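Local coordinates for O-methyltransferase (Coxiella burnetii, PDB 3TR6), which probably transfers a methyl group from S-adenosyl-L-methionine to an oxygen of its substrate, and holds the product S-adenosyl-L-homocysteine and a nickel ion in this crystal, at residues E32-T37 against T75-I80; I71-G76 against K100-A105; L143-A148 against L169-N174. All coordinates share one frame; numbering follows the deposited sequence.

In the fold
All three contacts are buried and all touch S-adenosyl-L-homocysteine, but they sit at different depths. Contact 3 lies at the heart of the chain, joining two neighbouring parallel strands of the central sheet by backbone bonds and carrying the metal at their ends. Contacts 1 and 2 lie about 13 Å from the chain's centre, measured centre to centre, and share T75 and G76: the first rests helix 28-40 on the start of helix 77-83 through a hydroxyl chain and leucine packing, the second lays the loop after strand 67-71 on helix 99-111, largely by van der Waals contact. I71 ties contact 2 to contact 3 through backbone bonds to Y145 and D147.

Contact 1 (E32-T37 against T75-I80); sequences ELREET and TGYSAI. With SAH (S-adenosyl-L-homocysteine), chain C.
T37 and T75 meet tip to tip, hydroxyl to hydroxyl, and make the one polar bridge between helix 28-40 and the segment that leads into helix 77-83. T75 OG1 donates to T37 OG1 over 2.8 Å. The hydroxyl of T37 then passes its own proton back into its helix, to L33 O, also at 2.8 Å from T37 OG1. It can do this because OG1 lies beside the backbone N and anti to the carbonyl carbon (chi1 -61°), so that L33 O is gripped twice, by T37 N and T37 OG1 from opposite faces of its carbonyl plane.

The apolar part of the contact belongs to L33, which slides past T75 in the opposite direction. Both of its methyls lie against T75 O, and CD2 goes on to 3.9 Å from I80 CD1 and 4.1 Å from Y77 CD1. The Y77 ring meets this methyl obliquely and also comes up to R34 CB; its hydroxyl is bonded to E26, which makes a salt bridge with R34 as well. Helix 99-111 adds Y108 against L33 and W109 against I80.

A third set of bonds leaves segment 75-80 for the ligand. S78 N donates to SAH OXT at 3.1 Å, and the amino nitrogen SAH N donates to S78 OG at 2.8 Å; the same hydroxyl is also bonded to D70. S78 thus holds both ends of the amino acid head of S-adenosyl-L-homocysteine, two residues after the N-cap G76, in the first turn of the helix, where the helix dipole would probably favour the carboxylate. The chemistry is therefore divided: L33 and the threonine pair join this segment to helix 28-40, while S78, whose CB points away from that helix, bonds the cofactor.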
loop_
_atom_site.group_PDB
_atom_site.type_symbol
_atom_site.label_atom_id
_atom_site.label_comp_id
_atom_site.label_asym_id
_atom_site.label_seq_id
_atom_site.Cartn_x
_atom_site.Cartn_y
_atom_site.Cartn_z
ATOM N N GLU A 32 -11.800 20.433 -5.796
ATOM C CA GLU A 32 -11.960 21.636 -6.602
ATOM C C GLU A 32 -10.898 21.718 -7.693
ATOM O O GLU A 32 -11.178 22.139 -8.817
ATOM C CB GLU A 32 -11.887 22.873 -5.705
ATOM C CG GLU A 32 -11.735 24.183 -6.447
ATOM C CD GLU A 32 -11.505 25.351 -5.508
ATOM O OE1 GLU A 32 -11.704 25.180 -4.285
ATOM O OE2 GLU A 32 -11.119 26.439 -5.993
ATOM N N LEU A 33 -9.679 21.311 -7.353
ATOM C CA LEU A 33 -8.562 21.346 -8.289
ATOM C C LEU A 33 -8.794 20.478 -9.527
ATOM O O LEU A 33 -8.380 20.837 -10.628
ATOM C CB LEU A 33 -7.263 20.925 -7.594
ATOM C CG LEU A 33 -6.053 20.681 -8.503
ATOM C CD1 LEU A 33 -5.666 21.947 -9.245
ATOM C CD2 LEU A 33 -4.872 20.138 -7.713
ATOM N N ARG A 34 -9.450 19.334 -9.356
ATOM C CA ARG A 34 -9.668 18.454 -10.498
ATOM C C ARG A 34 -10.956 18.758 -11.268
ATOM O O ARG A 34 -11.075 18.422 -12.446
ATOM C CB ARG A 34 -9.556 16.974 -10.117
ATOM C CG ARG A 34 -10.639 16.422 -9.223
ATOM C CD ARG A 34 -10.728 14.914 -9.436
ATOM N NE ARG A 34 -11.413 14.222 -8.350
ATOM C CZ ARG A 34 -12.698 14.383 -8.048
ATOM N NH1 ARG A 34 -13.445 15.232 -8.741
ATOM N NH2 ARG A 34 -13.231 13.700 -7.045
ATOM N N GLU A 35 -11.910 19.401 -10.608
ATOM C CA GLU A 35 -13.056 19.950 -11.318
ATOM C C GLU A 35 -12.561 21.000 -12.303
ATOM O O GLU A 35 -13.017 21.061 -13.443
ATOM C CB GLU A 35 -14.066 20.571 -10.350
ATOM C CG GLU A 35 -14.840 19.556 -9.524
ATOM C CD GLU A 35 -15.573 18.539 -10.384
ATOM O OE1 GLU A 35 -15.263 17.331 -10.278
ATOM O OE2 GLU A 35 -16.462 18.949 -11.164
ATOM N N GLU A 36 -11.614 21.819 -11.859
ATOM C CA GLU A 36 -11.047 22.854 -12.710
ATOM C C GLU A 36 -10.133 22.276 -13.785
ATOM O O GLU A 36 -10.104 22.763 -14.913
ATOM C CB GLU A 36 -10.292 23.891 -11.877
ATOM C CG GLU A 36 -9.421 24.812 -12.714
ATOM C CD GLU A 36 -9.522 26.266 -12.301
ATOM O OE1 GLU A 36 -9.242 27.140 -13.149
ATOM O OE2 GLU A 36 -9.874 26.539 -11.132
ATOM N N THR A 37 -9.385 21.237 -13.437
ATOM C CA THR A 37 -8.504 20.600 -14.407
ATOM C C THR A 37 -9.331 19.967 -15.523
ATOM O O THR A 37 -8.961 20.027 -16.695
ATOM C CB THR A 37 -7.597 19.536 -13.753
ATOM O OG1 THR A 37 -6.767 20.160 -12.769
ATOM C CG2 THR A 37 -6.709 18.876 -14.791
ATOM N N THR A 75 -1.274 19.723 -13.105
ATOM C CA THR A 75 -1.894 20.783 -12.316
ATOM C C THR A 75 -1.657 20.574 -10.821
ATOM O O THR A 75 -2.300 21.209 -9.982
ATOM C CB THR A 75 -3.397 20.925 -12.614
ATOM O OG1 THR A 75 -4.063 19.687 -12.351
ATOM C CG2 THR A 75 -3.614 21.317 -14.072
ATOM N N GLY A 76 -0.735 19.667 -10.501
ATOM C CA GLY A 76 -0.224 19.514 -9.149
ATOM C C GLY A 76 -1.056 18.736 -8.145
ATOM O O GLY A 76 -0.955 18.987 -6.943
ATOM N N TYR A 77 -1.860 17.786 -8.616
ATOM C CA TYR A 77 -2.709 17.009 -7.713
ATOM C C TYR A 77 -1.883 16.147 -6.751
ATOM O O TYR A 77 -2.071 16.202 -5.534
ATOM C CB TYR A 77 -3.712 16.142 -8.489
ATOM C CG TYR A 77 -4.806 15.556 -7.615
ATOM C CD1 TYR A 77 -6.049 16.172 -7.511
ATOM C CD2 TYR A 77 -4.590 14.397 -6.880
ATOM C CE1 TYR A 77 -7.048 15.644 -6.707
ATOM C CE2 TYR A 77 -5.578 13.864 -6.076
ATOM C CZ TYR A 77 -6.804 14.489 -5.992
ATOM O OH TYR A 77 -7.782 13.951 -5.187
ATOM N N SER A 78 -0.969 15.351 -7.297
ATOM C CA SER A 78 -0.153 14.465 -6.475
ATOM C C SER A 78 0.833 15.248 -5.614
ATOM O O SER A 78 1.136 14.854 -4.487
ATOM C CB SER A 78 0.589 13.449 -7.347
ATOM O OG SER A 78 1.393 14.093 -8.320
ATOM N N ALA A 79 1.331 16.359 -6.153
ATOM C CA ALA A 79 2.256 17.216 -5.425
ATOM C C ALA A 79 1.599 17.772 -4.171
ATOM O O ALA A 79 2.211 17.820 -3.106
ATOM C CB ALA A 79 2.742 18.349 -6.315
ATOM N N ILE A 80 0.345 18.186 -4.307
ATOM C CA ILE A 80 -0.412 18.733 -3.190
ATOM C C ILE A 80 -0.895 17.636 -2.243
ATOM O O ILE A 80 -0.907 17.815 -1.026
ATOM C CB ILE A 80 -1.617 19.548 -3.686
ATOM C CG1 ILE A 80 -1.134 20.783 -4.453
ATOM C CG2 ILE A 80 -2.508 19.942 -2.525
ATOM C CD1 ILE A 80 -2.234 21.537 -5.166
HETATM N N SAH C . 1.112 13.523 -11.080
HETATM C CA SAH C . 0.394 14.388 -11.974
HETATM C CB SAH C . 0.271 13.777 -13.360
HETATM C CG SAH C . 1.070 14.433 -14.462
HETATM S SD SAH C . 0.775 13.876 -16.134
HETATM C C SAH C . -0.966 14.658 -11.431
HETATM O O SAH C . -1.865 15.086 -12.206
HETATM O OXT SAH C . -1.225 14.465 -10.217
HETATM C "C5'" SAH C . 2.275 14.016 -17.093
HETATM C "C4'" SAH C . 3.027 15.228 -16.952
HETATM O "O4'" SAH C . 4.426 14.983 -17.330
HETATM C "C3'" SAH C . 2.523 16.262 -17.879
HETATM O "O3'" SAH C . 2.159 17.369 -17.162
HETATM C "C2'" SAH C . 3.656 16.576 -18.764
HETATM O "O2'" SAH C . 3.714 17.924 -19.019
HETATM C "C1'" SAH C . 4.838 16.149 -17.974
HETATM N N9 SAH C . 6.062 15.901 -18.729
HETATM C C8 SAH C . 6.162 15.360 -19.953
HETATM N N7 SAH C . 7.465 15.304 -20.273
HETATM C C5 SAH C . 8.192 15.805 -19.255
HETATM C C6 SAH C . 9.560 15.995 -19.037
HETATM N N6 SAH C . 10.518 15.622 -20.028
HETATM N N1 SAH C . 9.961 16.539 -17.874
HETATM C C2 SAH C . 9.075 16.897 -16.935
HETATM N N3 SAH C . 7.758 16.731 -17.115
HETATM C C4 SAH C . 7.293 16.189 -18.259
#

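Contact 2 (I71-G76 against K100-A105); sequences IGTFTG and KSTALA. With SAH (S-adenosyl-L-homocysteine), chain C.
F74 and T75, in the glycine-containing loop that follows strand 67-71, lie against S101, L104 and A105 of helix 99-111 in the cofactor-binding end of the Rossmann-like fold. CB of F74 points away from the helix, yet with CG anti to the backbone N (chi1 -165°) its CD1 lies 3.7 Å from S101 CB, which approaches the ring obliquely. T75 CG2 sits over one face of that ring, offset toward the rim, and reaches L104 CD2 at 3.9 Å, the two side chains running side by side. T73 crosses T102 at about a right angle, with T73 CB 3.9 Å from T102 CG2; the T73 hydroxyl is bonded to T94.

The run I71-G72-T73-F74-T75-G76 is consistent with the glycine-rich first motif of Rossmann-like methyltransferases, the loop that lines the amino acid part of the cofactor. T73 to G76 form a type II' beta turn, and the positive phi of G76 suits glycine. The backbone follows the helix surface closely: A105 CA makes a CH...O contact with T75 O at 3.4 Å.

On the side of the loop facing the cofactor, G72 O takes a weak hydrogen bond from SAH N at 3.0 Å. F74 CB packs on SAH CG at 3.4 Å, and a carboxylate oxygen of the ligand, SAH O, lies at the edge of the phenyl ring, in its plane. D96, which is bonded to the cofactor, accepts from F74 N, while the D98 carboxylate is bonded to S101 OG and the D98 backbone oxygen to T102 OG1.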
loop_
_atom_site.group_PDB
_atom_site.type_symbol
_atom_site.label_atom_id
_atom_site.label_comp_id
_atom_site.label_asym_id
_atom_site.label_seq_id
_atom_site.Cartn_x
_atom_site.Cartn_y
_atom_site.Cartn_z
ATOM N N ILE A 71 7.672 13.716 -9.814
ATOM C CA ILE A 71 7.983 13.804 -11.237
ATOM C C ILE A 71 6.720 13.804 -12.105
ATOM O O ILE A 71 6.064 12.774 -12.268
ATOM C CB ILE A 71 8.910 12.662 -11.681
ATOM C CG1 ILE A 71 10.164 12.623 -10.801
ATOM C CG2 ILE A 71 9.291 12.825 -13.140
ATOM C CD1 ILE A 71 11.165 11.562 -11.211
ATOM N N GLY A 72 6.391 14.969 -12.660
ATOM C CA GLY A 72 5.189 15.133 -13.457
ATOM C C GLY A 72 4.127 15.908 -12.701
ATOM O O GLY A 72 3.219 15.322 -12.114
ATOM N N THR A 73 4.236 17.233 -12.727
ATOM C CA THR A 73 3.373 18.095 -11.929
ATOM C C THR A 73 1.947 18.179 -12.461
ATOM O O THR A 73 0.986 18.090 -11.697
ATOM C CB THR A 73 3.921 19.534 -11.866
ATOM O OG1 THR A 73 5.337 19.505 -11.656
ATOM C CG2 THR A 73 3.252 20.311 -10.744
ATOM N N PHE A 74 1.820 18.361 -13.771
ATOM C CA PHE A 74 0.537 18.694 -14.374
ATOM C C PHE A 74 -0.056 19.876 -13.612
ATOM O O PHE A 74 0.587 20.911 -13.475
ATOM C CB PHE A 74 -0.412 17.497 -14.345
ATOM C CG PHE A 74 -1.604 17.649 -15.247
ATOM C CD1 PHE A 74 -1.579 18.546 -16.306
ATOM C CD2 PHE A 74 -2.756 16.908 -15.028
ATOM C CE1 PHE A 74 -2.677 18.695 -17.137
ATOM C CE2 PHE A 74 -3.859 17.050 -15.855
ATOM C CZ PHE A 74 -3.818 17.947 -16.913
ATOM N N THR A 75 -1.274 19.723 -13.105
ATOM C CA THR A 75 -1.894 20.783 -12.316
ATOM C C THR A 75 -1.657 20.574 -10.821
ATOM O O THR A 75 -2.300 21.209 -9.982
ATOM C CB THR A 75 -3.397 20.925 -12.614
ATOM O OG1 THR A 75 -4.063 19.687 -12.351
ATOM C CG2 THR A 75 -3.614 21.317 -14.072
ATOM N N GLY A 76 -0.735 19.667 -10.501
ATOM C CA GLY A 76 -0.224 19.514 -9.149
ATOM C C GLY A 76 -1.056 18.736 -8.145
ATOM O O GLY A 76 -0.955 18.987 -6.943
ATOM N N LYS A 100 1.736 26.221 -18.517
ATOM C CA LYS A 100 0.309 26.460 -18.337
ATOM C C LYS A 100 -0.244 25.701 -17.135
ATOM O O LYS A 100 -0.887 26.288 -16.265
ATOM C CB LYS A 100 -0.463 26.087 -19.606
ATOM C CG LYS A 100 -1.936 26.473 -19.581
ATOM C CD LYS A 100 -2.695 25.818 -20.733
ATOM C CE LYS A 100 -4.197 26.067 -20.632
ATOM N NZ LYS A 100 -4.980 25.173 -21.540
ATOM N N SER A 101 0.014 24.397 -17.085
ATOM C CA SER A 101 -0.511 23.557 -16.014
ATOM C C SER A 101 0.138 23.835 -14.656
ATOM O O SER A 101 -0.543 23.852 -13.631
ATOM C CB SER A 101 -0.386 22.075 -16.372
ATOM O OG SER A 101 0.955 21.715 -16.632
ATOM N N THR A 102 1.449 24.056 -14.647
ATOM C CA THR A 102 2.162 24.300 -13.398
ATOM C C THR A 102 1.764 25.633 -12.770
ATOM O O THR A 102 1.846 25.804 -11.553
ATOM C CB THR A 102 3.692 24.240 -13.573
ATOM O OG1 THR A 102 4.097 25.145 -14.606
ATOM C CG2 THR A 102 4.131 22.828 -13.942
ATOM N N ALA A 103 1.327 26.575 -13.600
ATOM C CA ALA A 103 0.872 27.866 -13.099
ATOM C C ALA A 103 -0.369 27.685 -12.233
ATOM O O ALA A 103 -0.510 28.316 -11.184
ATOM C CB ALA A 103 0.590 28.813 -14.252
ATOM N N LEU A 104 -1.268 26.814 -12.677
ATOM C CA LEU A 104 -2.458 26.492 -11.902
ATOM C C LEU A 104 -2.063 25.732 -10.640
ATOM O O LEU A 104 -2.621 25.956 -9.565
ATOM C CB LEU A 104 -3.439 25.666 -12.735
ATOM C CG LEU A 104 -4.770 25.341 -12.057
ATOM C CD1 LEU A 104 -5.484 26.617 -11.637
ATOM C CD2 LEU A 104 -5.643 24.506 -12.976
ATOM N N ALA A 105 -1.094 24.832 -10.782
ATOM C CA ALA A 105 -0.538 24.110 -9.644
ATOM C C ALA A 105 -0.052 25.064 -8.552
ATOM O O ALA A 105 -0.476 24.958 -7.402
ATOM C CB ALA A 105 0.584 23.196 -10.094
HETATM N N SAH C . 1.112 13.523 -11.080
HETATM C CA SAH C . 0.394 14.388 -11.974
HETATM C CB SAH C . 0.271 13.777 -13.360
HETATM C CG SAH C . 1.070 14.433 -14.462
HETATM S SD SAH C . 0.775 13.876 -16.134
HETATM C C SAH C . -0.966 14.658 -11.431
HETATM O O SAH C . -1.865 15.086 -12.206
HETATM O OXT SAH C . -1.225 14.465 -10.217
HETATM C "C5'" SAH C . 2.275 14.016 -17.093
HETATM C "C4'" SAH C . 3.027 15.228 -16.952
HETATM O "O4'" SAH C . 4.426 14.983 -17.330
HETATM C "C3'" SAH C . 2.523 16.262 -17.879
HETATM O "O3'" SAH C . 2.159 17.369 -17.162
HETATM C "C2'" SAH C . 3.656 16.576 -18.764
HETATM O "O2'" SAH C . 3.714 17.924 -19.019
HETATM C "C1'" SAH C . 4.838 16.149 -17.974
HETATM N N9 SAH C . 6.062 15.901 -18.729
HETATM C C8 SAH C . 6.162 15.360 -19.953
HETATM N N7 SAH C . 7.465 15.304 -20.273
HETATM C C5 SAH C . 8.192 15.805 -19.255
HETATM C C6 SAH C . 9.560 15.995 -19.037
HETATM N N6 SAH C . 10.518 15.622 -20.028
HETATM N N1 SAH C . 9.961 16.539 -17.874
HETATM C C2 SAH C . 9.075 16.897 -16.935
HETATM N N3 SAH C . 7.758 16.731 -17.115
HETATM C C4 SAH C . 7.293 16.189 -18.259
#

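Contact 3 (L143-A148 against L169-N174); sequences LIYIDA and LIAVDN. With NI (nickel (II) ion), chain B; SAH (S-adenosyl-L-homocysteine), chain C.
D147 and D173 carry CG anti to the backbone N (chi1 -174° and -171°), and this turns both carboxylates to the nickel ion near the C-terminal ends of the two strands. N174 has CG anti to the carbonyl carbon instead and brings in its amide. Strands 141-146 and 168-173, joined through helix 153-163, make a beta-alpha-beta unit of the Rossmann-like fold, and the metal sits at the C-terminal ends of the strands, where active sites of such sheets gather. D147 OD2 lies 2.6 Å from the nickel, D173 OD2 2.5 Å. The modelled amide puts N174 ND2 2.5 Å from the metal, a doubtful orientation, since an amide normally coordinates through its oxygen. The other carboxylate oxygen, D147 OD1, accepts from SAH N at 3.0 Å, so one aspartate links cofactor and metal.

Behind the site the strands run parallel in the usual alternation. I144 N donates to L169 O, A171 N to I144 O and I146 N to A171 O, each bond nearly straight; the last, D173 N to I146 O, stretches to 3.3 Å and is weak, as the strands part toward the metal.

On the sheet face of I144, I146, I170 and V172, I146 CD1 packs 3.8 Å from I170 CG2, and helix 153-163 lies against the isoleucines. On the other face L143, Y145 and L169 pack against helix 50-63, and A171 meets L218 and L220 of strand 218-223. There Y145 runs alongside D173, with ring and carboxylate planes 22° apart, and its CD1 rests on A171 CB. Q52 bonds to both Y145 OH and D173 OD1 and so probably helps to position D173. Where the strands diverge, one water donates to both I146 O and D173 O, its oxygen 3.2 Å from each.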
loop_
_atom_site.group_PDB
_atom_site.type_symbol
_atom_site.label_atom_id
_atom_site.label_comp_id
_atom_site.label_asym_id
_atom_site.label_seq_id
_atom_site.Cartn_x
_atom_site.Cartn_y
_atom_site.Cartn_z
ATOM N N LEU A 143 11.119 9.548 -0.699
ATOM C CA LEU A 143 10.040 9.079 -1.553
ATOM C C LEU A 143 10.052 9.797 -2.892
ATOM O O LEU A 143 10.052 11.026 -2.946
ATOM C CB LEU A 143 8.693 9.296 -0.856
ATOM C CG LEU A 143 7.421 9.025 -1.666
ATOM C CD1 LEU A 143 7.419 7.613 -2.209
ATOM C CD2 LEU A 143 6.181 9.276 -0.824
ATOM N N ILE A 144 10.061 9.026 -3.972
ATOM C CA ILE A 144 9.980 9.598 -5.311
ATOM C C ILE A 144 8.800 9.020 -6.107
ATOM O O ILE A 144 8.674 7.804 -6.260
ATOM C CB ILE A 144 11.297 9.405 -6.092
ATOM C CG1 ILE A 144 12.461 10.055 -5.340
ATOM C CG2 ILE A 144 11.189 10.003 -7.482
ATOM C CD1 ILE A 144 13.815 9.885 -6.018
ATOM N N TYR A 145 7.941 9.906 -6.604
ATOM C CA TYR A 145 6.770 9.514 -7.383
ATOM C C TYR A 145 6.982 9.834 -8.856
ATOM O O TYR A 145 7.085 11.000 -9.241
ATOM C CB TYR A 145 5.525 10.227 -6.852
ATOM C CG TYR A 145 4.245 9.948 -7.617
ATOM C CD1 TYR A 145 3.813 8.650 -7.848
ATOM C CD2 TYR A 145 3.452 10.993 -8.076
ATOM C CE1 TYR A 145 2.632 8.399 -8.537
ATOM C CE2 TYR A 145 2.275 10.758 -8.759
ATOM C CZ TYR A 145 1.867 9.461 -8.991
ATOM O OH TYR A 145 0.689 9.236 -9.675
ATOM N N ILE A 146 7.054 8.787 -9.674
ATOM C CA ILE A 146 7.337 8.930 -11.096
ATOM C C ILE A 146 6.059 8.875 -11.922
ATOM O O ILE A 146 5.432 7.823 -12.036
ATOM C CB ILE A 146 8.281 7.824 -11.588
ATOM C CG1 ILE A 146 9.584 7.834 -10.779
ATOM C CG2 ILE A 146 8.536 7.976 -13.082
ATOM C CD1 ILE A 146 10.492 6.665 -11.072
ATOM N N ASP A 147 5.686 10.008 -12.513
ATOM C CA ASP A 147 4.429 10.108 -13.248
ATOM C C ASP A 147 4.490 11.179 -14.342
ATOM O O ASP A 147 3.648 12.076 -14.404
ATOM C CB ASP A 147 3.280 10.377 -12.269
ATOM C CG ASP A 147 1.926 10.349 -12.935
ATOM O OD1 ASP A 147 0.949 10.829 -12.319
ATOM O OD2 ASP A 147 1.837 9.851 -14.076
ATOM N N ALA A 148 5.494 11.076 -15.207
ATOM C CA ALA A 148 5.659 12.014 -16.315
ATOM C C ALA A 148 5.613 11.288 -17.660
ATOM O O ALA A 148 4.817 10.372 -17.851
ATOM C CB ALA A 148 6.959 12.786 -16.165
ATOM N N LEU A 169 11.679 5.025 -1.031
ATOM C CA LEU A 169 10.603 4.420 -1.811
ATOM C C LEU A 169 10.361 5.072 -3.174
ATOM O O LEU A 169 10.201 6.288 -3.275
ATOM C CB LEU A 169 9.302 4.422 -1.006
ATOM C CG LEU A 169 8.126 3.702 -1.661
ATOM C CD1 LEU A 169 8.395 2.202 -1.727
ATOM C CD2 LEU A 169 6.823 3.988 -0.924
ATOM N N ILE A 170 10.334 4.247 -4.217
ATOM C CA ILE A 170 9.901 4.687 -5.540
ATOM C C ILE A 170 8.455 4.266 -5.782
ATOM O O ILE A 170 8.102 3.105 -5.594
ATOM C CB ILE A 170 10.750 4.068 -6.664
ATOM C CG1 ILE A 170 12.200 4.537 -6.573
ATOM C CG2 ILE A 170 10.172 4.431 -8.020
ATOM C CD1 ILE A 170 13.121 3.823 -7.521
ATOM N N ALA A 171 7.623 5.214 -6.198
ATOM C CA ALA A 171 6.260 4.909 -6.615
ATOM C C ALA A 171 6.100 5.221 -8.101
ATOM O O ALA A 171 6.396 6.330 -8.541
ATOM C CB ALA A 171 5.260 5.690 -5.789
ATOM N N VAL A 172 5.646 4.240 -8.873
ATOM C CA VAL A 172 5.480 4.418 -10.313
ATOM C C VAL A 172 4.027 4.210 -10.722
ATOM O O VAL A 172 3.440 3.168 -10.440
ATOM C CB VAL A 172 6.377 3.448 -11.108
ATOM C CG1 VAL A 172 6.232 3.687 -12.607
ATOM C CG2 VAL A 172 7.830 3.597 -10.677
ATOM N N ASP A 173 3.453 5.204 -11.390
ATOM C CA ASP A 173 2.069 5.122 -11.842
ATOM C C ASP A 173 1.982 4.558 -13.261
ATOM O O ASP A 173 2.979 4.507 -13.981
ATOM C CB ASP A 173 1.411 6.501 -11.780
ATOM C CG ASP A 173 -0.088 6.449 -12.018
ATOM O OD1 ASP A 173 -0.663 5.339 -12.001
ATOM O OD2 ASP A 173 -0.693 7.524 -12.206
ATOM N N ASN A 174 0.786 4.118 -13.643
ATOM C CA ASN A 174 0.493 3.697 -15.015
ATOM C C ASN A 174 1.249 2.458 -15.488
ATOM O O ASN A 174 1.541 2.325 -16.674
ATOM C CB ASN A 174 0.712 4.852 -16.007
ATOM C CG ASN A 174 -0.090 6.092 -15.650
ATOM O OD1 ASN A 174 -1.313 6.138 -15.825
ATOM N ND2 ASN A 174 0.600 7.112 -15.149
HETATM NI NI NI B . -0.623 9.086 -14.164
HETATM N N SAH C . 1.112 13.523 -11.080
HETATM C CA SAH C . 0.394 14.388 -11.974
HETATM C CB SAH C . 0.271 13.777 -13.360
HETATM C CG SAH C . 1.070 14.433 -14.462
HETATM S SD SAH C . 0.775 13.876 -16.134
HETATM C C SAH C . -0.966 14.658 -11.431
HETATM O O SAH C . -1.865 15.086 -12.206
HETATM O OXT SAH C . -1.225 14.465 -10.217
HETATM C "C5'" SAH C . 2.275 14.016 -17.093
HETATM C "C4'" SAH C . 3.027 15.228 -16.952
HETATM O "O4'" SAH C . 4.426 14.983 -17.330
HETATM C "C3'" SAH C . 2.523 16.262 -17.879
HETATM O "O3'" SAH C . 2.159 17.369 -17.162
HETATM C "C2'" SAH C . 3.656 16.576 -18.764
HETATM O "O2'" SAH C . 3.714 17.924 -19.019
HETATM C "C1'" SAH C . 4.838 16.149 -17.974
HETATM N N9 SAH C . 6.062 15.901 -18.729
HETATM C C8 SAH C . 6.162 15.360 -19.953
HETATM N N7 SAH C . 7.465 15.304 -20.273
HETATM C C5 SAH C . 8.192 15.805 -19.255
HETATM C C6 SAH C . 9.560 15.995 -19.037
HETATM N N6 SAH C . 10.518 15.622 -20.028
HETATM N N1 SAH C . 9.961 16.539 -17.874
HETATM C C2 SAH C . 9.075 16.897 -16.935
HETATM N N3 SAH C . 7.758 16.731 -17.115
HETATM C C4 SAH C . 7.293 16.189 -18.259
HETATM O O HOH W 1 5.014 6.789 -15.042
#